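Uncharacterized oxidoreductase yvaA (Bacillus subtilis subsp. subtilis, PDB 3GDO) catalyses the reversible, NADPH-dependent reduction of scyllo-inosose to scyllo-inositol and does not accept NADH in place of NADPH. Local coordinates at residues L143-R157 with S230-K244. Numbering follows the deposited sequence.
Sequences LEDINTYQVSYNRYR and SIVPANGPRYQIHGK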
loop_
_atom_site.group_PDB
_atom_site.type_symbol
_atom_site.label_atom_id
_atom_site.label_comp_id
_atom_site.label_asym_id
_atom_site.label_seq_id
_atom_site.Cartn_x
_atom_site.Cartn_y
_atom_site.Cartn_z
ATOM N N LEU B 143 -2.991 -14.693 14.336
ATOM C CA LEU B 143 -2.694 -13.346 13.863
ATOM C C LEU B 143 -2.609 -12.387 15.032
ATOM O O LEU B 143 -3.352 -11.417 15.091
ATOM C CB LEU B 143 -3.792 -12.846 12.902
ATOM C CG LEU B 143 -3.609 -13.013 11.397
ATOM C CD1 LEU B 143 -4.758 -12.339 10.622
ATOM C CD2 LEU B 143 -2.249 -12.452 10.939
ATOM N N GLU B 144 -1.693 -12.653 15.951
ATOM C CA GLU B 144 -1.472 -11.827 17.156
ATOM C C GLU B 144 -0.738 -10.500 16.948
ATOM O O GLU B 144 0.186 -10.409 16.112
ATOM C CB GLU B 144 -0.693 -12.641 18.197
ATOM C CG GLU B 144 -1.425 -13.900 18.680
ATOM C CD GLU B 144 -2.524 -13.572 19.697
ATOM O OE1 GLU B 144 -2.209 -12.961 20.749
ATOM O OE2 GLU B 144 -3.703 -13.928 19.438
ATOM N N ASP B 145 -1.143 -9.492 17.735
ATOM C CA ASP B 145 -0.476 -8.201 17.806
ATOM C C ASP B 145 -0.241 -7.696 16.375
ATOM O O ASP B 145 0.894 -7.620 15.905
ATOM C CB ASP B 145 0.839 -8.305 18.591
ATOM C CG ASP B 145 1.498 -6.924 18.846
ATOM O OD1 ASP B 145 0.778 -5.911 19.027
ATOM O OD2 ASP B 145 2.756 -6.836 18.866
ATOM N N ILE B 146 -1.334 -7.418 15.686
ATOM C CA ILE B 146 -1.279 -6.943 14.310
ATOM C C ILE B 146 -0.635 -5.565 14.345
ATOM O O ILE B 146 -1.015 -4.728 15.178
ATOM C CB ILE B 146 -2.681 -6.923 13.674
ATOM C CG1 ILE B 146 -3.113 -8.369 13.396
ATOM C CG2 ILE B 146 -2.679 -6.084 12.390
ATOM C CD1 ILE B 146 -4.651 -8.542 13.158
ATOM N N ASN B 147 0.376 -5.356 13.491
ATOM C CA ASN B 147 1.065 -4.064 13.476
ATOM C C ASN B 147 0.767 -3.256 12.203
ATOM O O ASN B 147 0.907 -2.043 12.185
ATOM C CB ASN B 147 2.583 -4.245 13.702
ATOM C CG ASN B 147 3.256 -5.047 12.599
ATOM O OD1 ASN B 147 3.361 -4.587 11.447
ATOM N ND2 ASN B 147 3.722 -6.236 12.934
ATOM N N THR B 148 0.373 -3.952 11.141
ATOM C CA THR B 148 0.101 -3.312 9.855
ATOM C C THR B 148 -1.091 -4.009 9.215
ATOM O O THR B 148 -1.129 -5.273 9.112
ATOM C CB THR B 148 1.329 -3.406 8.888
ATOM O OG1 THR B 148 2.480 -2.855 9.509
ATOM C CG2 THR B 148 1.100 -2.619 7.615
ATOM N N TYR B 149 -2.030 -3.202 8.714
ATOM C CA TYR B 149 -3.306 -3.736 8.186
ATOM C C TYR B 149 -3.645 -2.942 6.943
ATOM O O TYR B 149 -4.044 -1.759 7.022
ATOM C CB TYR B 149 -4.423 -3.599 9.264
ATOM C CG TYR B 149 -5.785 -4.117 8.820
ATOM C CD1 TYR B 149 -6.106 -5.482 8.901
ATOM C CD2 TYR B 149 -6.774 -3.240 8.355
ATOM C CE1 TYR B 149 -7.366 -5.959 8.497
ATOM C CE2 TYR B 149 -8.040 -3.693 7.976
ATOM C CZ TYR B 149 -8.328 -5.044 8.031
ATOM O OH TYR B 149 -9.567 -5.463 7.627
ATOM N N GLN B 150 -3.425 -3.551 5.788
ATOM C CA GLN B 150 -3.457 -2.794 4.515
ATOM C C GLN B 150 -4.467 -3.428 3.619
ATOM O O GLN B 150 -4.392 -4.641 3.345
ATOM C CB GLN B 150 -2.098 -2.820 3.800
ATOM C CG GLN B 150 -1.034 -2.022 4.508
ATOM C CD GLN B 150 0.344 -2.132 3.831
ATOM O OE1 GLN B 150 0.620 -3.093 3.089
ATOM N NE2 GLN B 150 1.225 -1.156 4.116
ATOM N N VAL B 151 -5.429 -2.626 3.187
ATOM C CA VAL B 151 -6.556 -3.166 2.409
ATOM C C VAL B 151 -6.681 -2.352 1.141
ATOM O O VAL B 151 -6.663 -1.096 1.191
ATOM C CB VAL B 151 -7.914 -3.128 3.220
ATOM C CG1 VAL B 151 -8.988 -3.851 2.469
ATOM C CG2 VAL B 151 -7.706 -3.768 4.596
ATOM N N SER B 152 -6.762 -3.028 0.004
ATOM C CA SER B 152 -7.032 -2.261 -1.238
ATOM C C SER B 152 -8.299 -2.652 -1.926
ATOM O O SER B 152 -8.731 -3.806 -1.875
ATOM C CB SER B 152 -5.857 -2.274 -2.217
ATOM O OG SER B 152 -5.773 -3.481 -2.908
ATOM N N TYR B 153 -8.934 -1.693 -2.574
ATOM C CA TYR B 153 -10.263 -1.943 -3.140
ATOM C C TYR B 153 -10.351 -1.175 -4.444
ATOM O O TYR B 153 -10.825 -0.046 -4.486
ATOM C CB TYR B 153 -11.323 -1.423 -2.170
ATOM C CG TYR B 153 -12.732 -1.963 -2.353
ATOM C CD1 TYR B 153 -13.660 -1.879 -1.293
ATOM C CD2 TYR B 153 -13.145 -2.581 -3.547
ATOM C CE1 TYR B 153 -14.944 -2.359 -1.446
ATOM C CE2 TYR B 153 -14.429 -3.091 -3.694
ATOM C CZ TYR B 153 -15.327 -2.952 -2.639
ATOM O OH TYR B 153 -16.605 -3.401 -2.753
ATOM N N ASN B 154 -9.876 -1.805 -5.508
ATOM C CA ASN B 154 -9.590 -1.105 -6.735
ATOM C C ASN B 154 -10.606 -1.494 -7.766
ATOM O O ASN B 154 -11.258 -2.516 -7.634
ATOM C CB ASN B 154 -8.216 -1.511 -7.259
ATOM C CG ASN B 154 -7.096 -1.057 -6.395
ATOM O OD1 ASN B 154 -6.972 0.125 -6.038
ATOM N ND2 ASN B 154 -6.216 -1.978 -6.093
ATOM N N ARG B 155 -10.706 -0.733 -8.844
ATOM C CA ARG B 155 -11.460 -1.221 -9.987
ATOM C C ARG B 155 -10.773 -0.688 -11.265
ATOM O O ARG B 155 -9.932 0.215 -11.192
ATOM C CB ARG B 155 -12.913 -0.751 -9.892
ATOM C CG ARG B 155 -13.048 0.756 -10.071
ATOM C CD ARG B 155 -14.381 1.351 -9.561
ATOM N NE ARG B 155 -14.248 2.806 -9.605
ATOM C CZ ARG B 155 -15.222 3.664 -9.911
ATOM N NH1 ARG B 155 -14.958 4.966 -9.942
ATOM N NH2 ARG B 155 -16.454 3.232 -10.162
ATOM N N TYR B 156 -11.150 -1.232 -12.416
ATOM C CA TYR B 156 -10.722 -0.679 -13.710
ATOM C C TYR B 156 -11.939 -0.095 -14.419
ATOM O O TYR B 156 -12.692 -0.799 -15.036
ATOM C CB TYR B 156 -10.048 -1.737 -14.603
ATOM C CG TYR B 156 -9.444 -1.133 -15.875
ATOM C CD1 TYR B 156 -8.321 -0.286 -15.805
ATOM C CD2 TYR B 156 -10.013 -1.374 -17.125
ATOM C CE1 TYR B 156 -7.781 0.275 -16.936
ATOM C CE2 TYR B 156 -9.454 -0.808 -18.281
ATOM C CZ TYR B 156 -8.343 -0.001 -18.169
ATOM O OH TYR B 156 -7.786 0.560 -19.284
ATOM N N ARG B 157 -12.116 1.212 -14.301
ATOM C CA ARG B 157 -13.238 1.896 -14.927
ATOM C C ARG B 157 -12.708 3.244 -15.404
ATOM O O ARG B 157 -12.990 4.278 -14.837
ATOM C CB ARG B 157 -14.422 2.018 -13.949
ATOM C CG ARG B 157 -15.305 0.755 -13.879
ATOM C CD ARG B 157 -16.185 0.753 -12.641
ATOM N NE ARG B 157 -17.148 -0.353 -12.607
ATOM C CZ ARG B 157 -16.890 -1.556 -12.110
ATOM N NH1 ARG B 157 -15.697 -1.824 -11.626
ATOM N NH2 ARG B 157 -17.826 -2.499 -12.104
ATOM N N SER B 230 -9.411 3.777 -9.411
ATOM C CA SER B 230 -10.337 3.430 -10.471
ATOM C C SER B 230 -9.676 3.209 -11.850
ATOM O O SER B 230 -10.382 3.030 -12.845
ATOM C CB SER B 230 -11.439 4.498 -10.575
ATOM O OG SER B 230 -12.211 4.588 -9.409
ATOM N N ILE B 231 -8.344 3.233 -11.908
ATOM C CA ILE B 231 -7.603 2.969 -13.151
ATOM C C ILE B 231 -6.589 1.918 -12.807
ATOM O O ILE B 231 -5.405 2.170 -12.826
ATOM C CB ILE B 231 -6.870 4.235 -13.720
ATOM C CG1 ILE B 231 -7.736 5.498 -13.508
ATOM C CG2 ILE B 231 -6.532 4.028 -15.224
ATOM C CD1 ILE B 231 -7.088 6.801 -13.917
ATOM N N VAL B 232 -7.081 0.728 -12.476
ATOM C CA VAL B 232 -6.237 -0.308 -11.951
ATOM C C VAL B 232 -6.503 -1.594 -12.726
ATOM O O VAL B 232 -7.404 -2.347 -12.371
ATOM C CB VAL B 232 -6.438 -0.556 -10.402
ATOM C CG1 VAL B 232 -5.572 -1.748 -9.933
ATOM C CG2 VAL B 232 -6.083 0.642 -9.575
ATOM N N PRO B 233 -5.713 -1.842 -13.798
ATOM C CA PRO B 233 -5.985 -3.039 -14.627
ATOM C C PRO B 233 -5.905 -4.328 -13.813
ATOM O O PRO B 233 -6.725 -5.199 -13.977
ATOM C CB PRO B 233 -4.873 -2.969 -15.697
ATOM C CG PRO B 233 -4.783 -1.510 -15.964
ATOM C CD PRO B 233 -4.835 -0.888 -14.510
ATOM N N ALA B 234 -4.928 -4.467 -12.932
ATOM C CA ALA B 234 -4.902 -5.683 -12.108
ATOM C C ALA B 234 -4.653 -5.333 -10.675
ATOM O O ALA B 234 -3.833 -4.449 -10.393
ATOM C CB ALA B 234 -3.864 -6.676 -12.601
ATOM N N ASN B 235 -5.408 -5.998 -9.794
ATOM C CA ASN B 235 -5.383 -5.741 -8.362
ATOM C C ASN B 235 -4.223 -6.467 -7.713
ATOM O O ASN B 235 -3.890 -7.608 -8.063
ATOM C CB ASN B 235 -6.705 -6.189 -7.685
ATOM C CG ASN B 235 -7.956 -5.525 -8.295
ATOM O OD1 ASN B 235 -7.978 -4.325 -8.521
ATOM N ND2 ASN B 235 -8.995 -6.330 -8.595
ATOM N N GLY B 236 -3.623 -5.851 -6.728
ATOM C CA GLY B 236 -2.710 -6.614 -5.896
ATOM C C GLY B 236 -3.554 -7.328 -4.860
ATOM O O GLY B 236 -4.758 -7.446 -5.020
ATOM N N PRO B 237 -2.941 -7.799 -3.779
ATOM C CA PRO B 237 -3.763 -8.355 -2.710
ATOM C C PRO B 237 -4.809 -7.352 -2.150
ATOM O O PRO B 237 -4.558 -6.116 -2.072
ATOM C CB PRO B 237 -2.762 -8.638 -1.617
ATOM C CG PRO B 237 -1.402 -8.416 -2.189
ATOM C CD PRO B 237 -1.508 -7.739 -3.456
ATOM N N ARG B 238 -5.987 -7.881 -1.847
ATOM C CA ARG B 238 -7.055 -7.144 -1.132
ATOM C C ARG B 238 -6.583 -6.876 0.304
ATOM O O ARG B 238 -6.638 -5.732 0.771
ATOM C CB ARG B 238 -8.372 -7.918 -1.139
ATOM C CG ARG B 238 -9.499 -7.193 -0.352
ATOM C CD ARG B 238 -10.881 -7.737 -0.694
ATOM N NE ARG B 238 -11.962 -7.175 0.148
ATOM C CZ ARG B 238 -12.783 -6.178 -0.204
ATOM N NH1 ARG B 238 -12.641 -5.546 -1.386
ATOM N NH2 ARG B 238 -13.761 -5.802 0.638
ATOM N N TYR B 239 -6.091 -7.914 0.973
ATOM C CA TYR B 239 -5.557 -7.817 2.350
ATOM C C TYR B 239 -4.090 -8.171 2.454
ATOM O O TYR B 239 -3.644 -9.193 1.947
ATOM C CB TYR B 239 -6.320 -8.731 3.352
ATOM C CG TYR B 239 -7.805 -8.424 3.407
ATOM C CD1 TYR B 239 -8.292 -7.416 4.255
ATOM C CD2 TYR B 239 -8.697 -9.075 2.575
ATOM C CE1 TYR B 239 -9.640 -7.097 4.294
ATOM C CE2 TYR B 239 -10.051 -8.749 2.596
ATOM C CZ TYR B 239 -10.508 -7.749 3.457
ATOM O OH TYR B 239 -11.850 -7.407 3.481
ATOM N N GLN B 240 -3.368 -7.344 3.186
ATOM C CA GLN B 240 -2.043 -7.673 3.651
ATOM C C GLN B 240 -2.000 -7.293 5.109
ATOM O O GLN B 240 -2.055 -6.077 5.484
ATOM C CB GLN B 240 -0.954 -6.900 2.867
ATOM C CG GLN B 240 -0.971 -7.157 1.354
ATOM C CD GLN B 240 -0.060 -6.209 0.553
ATOM O OE1 GLN B 240 1.159 -6.277 0.635
ATOM N NE2 GLN B 240 -0.673 -5.342 -0.251
ATOM N N ILE B 241 -1.872 -8.320 5.945
ATOM C CA ILE B 241 -1.923 -8.110 7.384
ATOM C C ILE B 241 -0.709 -8.708 8.086
ATOM O O ILE B 241 -0.475 -9.920 7.965
ATOM C CB ILE B 241 -3.201 -8.740 7.991
ATOM C CG1 ILE B 241 -4.458 -8.336 7.216
ATOM C CG2 ILE B 241 -3.322 -8.341 9.482
ATOM C CD1 ILE B 241 -5.730 -9.102 7.659
ATOM N N HIS B 242 0.018 -7.885 8.837
ATOM C CA HIS B 242 1.263 -8.300 9.500
ATOM C C HIS B 242 1.157 -8.160 11.002
ATOM O O HIS B 242 0.851 -7.057 11.517
ATOM C CB HIS B 242 2.469 -7.484 8.996
ATOM C CG HIS B 242 2.527 -7.387 7.506
ATOM N ND1 HIS B 242 2.549 -8.504 6.700
ATOM C CD2 HIS B 242 2.563 -6.309 6.672
ATOM C CE1 HIS B 242 2.551 -8.123 5.429
ATOM N NE2 HIS B 242 2.543 -6.797 5.383
ATOM N N GLY B 243 1.411 -9.265 11.702
ATOM C CA GLY B 243 1.460 -9.287 13.181
ATOM C C GLY B 243 2.824 -9.700 13.732
ATOM O O GLY B 243 3.788 -9.838 12.965
ATOM N N LYS B 244 2.928 -9.947 15.042
ATOM C CA LYS B 244 4.266 -10.268 15.613
ATOM C C LYS B 244 4.984 -11.463 14.983
ATOM O O LYS B 244 6.201 -11.428 14.849
ATOM C CB LYS B 244 4.292 -10.329 17.162
ATOM C CG LYS B 244 3.481 -11.437 17.849
ATOM C CD LYS B 244 4.180 -11.820 19.167
ATOM C CE LYS B 244 3.243 -12.333 20.279
ATOM N NZ LYS B 244 2.282 -13.369 19.813
HETATM O O HOH W 1 2.978 -4.730 3.569
HETATM O O HOH W 2 -10.514 -5.683 -3.203
#
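Ser230 OG is gripped side-on by the guanidinium of Arg155, whose NE stands 2.7 Å and NH1 2.8 Å from Ser230 OG, the hydroxyl oxygen lying in the guanidinium plane. CG of Arg155 sits between its backbone N and carbonyl carbon (chi1 68°), and the extended chain beyond carries the head back to the serine, whose hydroxyl also bonds to the carbonyl of Asp211. With an alanine in place of Arg155, Ser230 OG would probably be left with the Asp211 carbonyl but without its side-on pair of N-H donors, and a gap is likely to open beside it. Next along, CG of Pro233 meets the Tyr156 ring at CE1 (3.6 Å), while Tyr156 OH reaches Lys244 O of the second subunit.

Arg238 illustrates a cation-pi contact made edge-on: its guanidinium stands upright over one face of Tyr153, NH1 above the ring centre, with CZ 4.5 Å from the centroid and 10° off the normal. A water joins that same NH1 to Ser152 O, and Ser152 OG bonds to Pro237 O.

Beyond this loop the chains pair as antiparallel strands, axes at 163°. Ile241 packs along Tyr149, its CD1 3.6 Å from Tyr149 CE1, and Val151 CG2 rests 3.7 Å from Tyr239 CD1, on the face covered by helices 129-139 and 174-190. The other face carries Thr148, Gln150, Gln240 and His242; a water bridges Gln150 OE1 and His242 NE2, while His242 ND1 hydrogen-bonds Ser247 OG on strand 246-250. His242 O receives the N-H groups of both Asn147 and Thr148, a classic beta bulge within the large mixed sheet of the C-terminal alpha/beta domain characteristic of Gfo/Idh/MocA oxidoreductases.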